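Local coordinates for prephenate dehydrogenase (Corynebacterium glutamicum ATCC 13032, PDB 3KTD), which probably oxidises prephenate with NAD+ or NADP+ as the hydride acceptor, at residues Asp170-Gln173 and Met174-Val178. Numbering follows the deposited sequence.
Sequences DVVQ and MALAV
Leu-176 and Val-172, one helical turn apart, run alongside one another with their branches extending in a common direction, a worked example of how i to i+4 spacing brings two apolar side chains together on one face of a helix. Followed outward, Leu-176 first sets CB beside the carbonyl oxygen of Val-172. Its CG lies beside that same oxygen, because chi1 of -65° places CG anti to the carbonyl carbon and turns the branch back along the helix. CD1 then reaches CG1 of Val-172 at 3.9 Å, a van der Waals contact between methyl groups. The Val-172 methyl is available there because CG1 stands anti to its own backbone N (chi1 177°).

The backbone beneath fixes this spacing. The N-H of Leu-176 bonds to O of Val-172 at 2.9 Å, and that of Ala-175 meets O of Val-171 almost straight, at 172°. Met-174 N to Asp-170 O, at 2.8 Å, and Ala-177 N to Gln-173 O, also at 2.8 Å, complete the run of four bonds. Val-178 N adds a weak one to Met-174 O near the end of the helix.

The carboxylate of Asp-170 is held by Ser-8 and by a salt bridge to Arg-9. The buried side of the helix packs on both flanking strands: Val-172 and Ala-175 each touch strand 146-149 and strand 181-184, Leu-176 touches Val-182, and Met-174, a selenomethionine, rests on Trp-147. Helix 162-177 is the connecting helix of a beta-alpha-beta unit, between strands 146-149 and 181-184, at the edge of the sheet in a nucleotide-binding domain of Rossmann type.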
ATOM      1  N   ASP A 170     -16.422   1.055  31.632  1.00 34.36           N
ATOM      2  CA  ASP A 170     -16.204   2.453  31.248  1.00 33.87           C
ATOM      3  C   ASP A 170     -15.259   2.606  30.030  1.00 33.83           C
ATOM      4  O   ASP A 170     -15.483   3.456  29.178  1.00 33.92           O
ATOM      5  CB  ASP A 170     -15.690   3.274  32.436  1.00 33.44           C
ATOM      6  CG  ASP A 170     -16.799   3.671  33.419  1.00 34.06           C
ATOM      7  OD1 ASP A 170     -18.000   3.669  33.060  1.00 34.20           O
ATOM      8  OD2 ASP A 170     -16.461   4.016  34.566  1.00 36.18           O
ATOM      9  N   VAL A 171     -14.227   1.776  29.936  1.00 33.12           N
ATOM     10  CA  VAL A 171     -13.304   1.859  28.810  1.00 33.02           C
ATOM     11  C   VAL A 171     -14.033   1.519  27.517  1.00 33.99           C
ATOM     12  O   VAL A 171     -13.834   2.165  26.489  1.00 34.33           O
ATOM     13  CB  VAL A 171     -12.087   0.915  28.986  1.00 33.05           C
ATOM     14  CG1 VAL A 171     -11.341   0.738  27.669  1.00 30.98           C
ATOM     15  CG2 VAL A 171     -11.155   1.438  30.077  1.00 28.52           C
ATOM     16  N   VAL A 172     -14.895   0.512  27.580  1.00 34.15           N
ATOM     17  CA  VAL A 172     -15.657   0.097  26.417  1.00 33.72           C
ATOM     18  C   VAL A 172     -16.713   1.154  26.075  1.00 34.26           C
ATOM     19  O   VAL A 172     -16.912   1.500  24.902  1.00 35.11           O
ATOM     20  CB  VAL A 172     -16.310  -1.261  26.659  1.00 33.30           C
ATOM     21  CG1 VAL A 172     -17.162  -1.659  25.478  1.00 33.52           C
ATOM     22  CG2 VAL A 172     -15.244  -2.297  26.905  1.00 32.29           C
ATOM     23  N   GLN A 173     -17.376   1.677  27.101  1.00 33.43           N
ATOM     24  CA  GLN A 173     -18.357   2.734  26.904  1.00 33.08           C
ATOM     25  C   GLN A 173     -17.719   3.965  26.299  1.00 32.74           C
ATOM     26  O   GLN A 173     -18.333   4.632  25.475  1.00 32.88           O
ATOM     27  CB  GLN A 173     -19.045   3.096  28.230  1.00 33.88           C
ATOM     28  CG  GLN A 173     -20.049   2.062  28.676  1.00 33.10           C
ATOM     29  CD  GLN A 173     -21.099   1.830  27.627  1.00 33.03           C
ATOM     30  OE1 GLN A 173     -21.175   0.754  27.032  1.00 34.79           O
ATOM     31  NE2 GLN A 173     -21.877   2.861  27.341  1.00 34.95           N
HETATM   32  N   MSE A 174     -16.487   4.255  26.719  1.00 32.85           N
HETATM   33  CA  MSE A 174     -15.714   5.378  26.195  1.00 32.90           C
HETATM   34  C   MSE A 174     -15.426   5.174  24.697  1.00 33.65           C
HETATM   35  O   MSE A 174     -15.751   6.038  23.871  1.00 34.49           O
HETATM   36  CB  MSE A 174     -14.402   5.532  26.978  1.00 32.45           C
HETATM   37  CG  MSE A 174     -13.639   6.812  26.685  1.00 32.23           C
HETATM   38 SE   MSE A 174     -11.821   6.845  27.383  0.75 31.23          SE
HETATM   39  CE  MSE A 174     -11.034   5.421  26.322  1.00 26.41           C
ATOM     40  N   ALA A 175     -14.827   4.037  24.353  1.00 33.69           N
ATOM     41  CA  ALA A 175     -14.520   3.716  22.956  1.00 34.25           C
ATOM     42  C   ALA A 175     -15.776   3.758  22.086  1.00 35.54           C
ATOM     43  O   ALA A 175     -15.730   4.215  20.936  1.00 35.33           O
ATOM     44  CB  ALA A 175     -13.862   2.350  22.854  1.00 33.78           C
ATOM     45  N   LEU A 176     -16.898   3.284  22.632  1.00 36.47           N
ATOM     46  CA  LEU A 176     -18.159   3.295  21.886  1.00 37.16           C
ATOM     47  C   LEU A 176     -18.728   4.724  21.796  1.00 38.03           C
ATOM     48  O   LEU A 176     -19.304   5.095  20.772  1.00 38.22           O
ATOM     49  CB  LEU A 176     -19.184   2.339  22.505  1.00 36.87           C
ATOM     50  CG  LEU A 176     -18.901   0.830  22.487  1.00 35.64           C
ATOM     51  CD1 LEU A 176     -19.943   0.122  23.371  1.00 33.69           C
ATOM     52  CD2 LEU A 176     -18.892   0.244  21.080  1.00 26.78           C
ATOM     53  N   ALA A 177     -18.540   5.521  22.852  1.00 38.15           N
ATOM     54  CA  ALA A 177     -18.997   6.920  22.877  1.00 37.90           C
ATOM     55  C   ALA A 177     -18.423   7.788  21.737  1.00 38.01           C
ATOM     56  O   ALA A 177     -19.042   8.800  21.368  1.00 38.48           O
ATOM     57  CB  ALA A 177     -18.678   7.556  24.226  1.00 37.56           C
ATOM     58  N   VAL A 178     -17.259   7.404  21.192  1.00 36.82           N
ATOM     59  CA  VAL A 178     -16.619   8.139  20.081  1.00 35.79           C
ATOM     60  C   VAL A 178     -16.681   7.373  18.729  1.00 35.35           C
ATOM     61  O   VAL A 178     -15.759   7.446  17.894  1.00 34.04           O
ATOM     62  CB  VAL A 178     -15.146   8.521  20.441  1.00 36.12           C
ATOM     63  CG1 VAL A 178     -15.108   9.341  21.718  1.00 33.92           C
ATOM     64  CG2 VAL A 178     -14.261   7.277  20.584  1.00 33.74           C
TER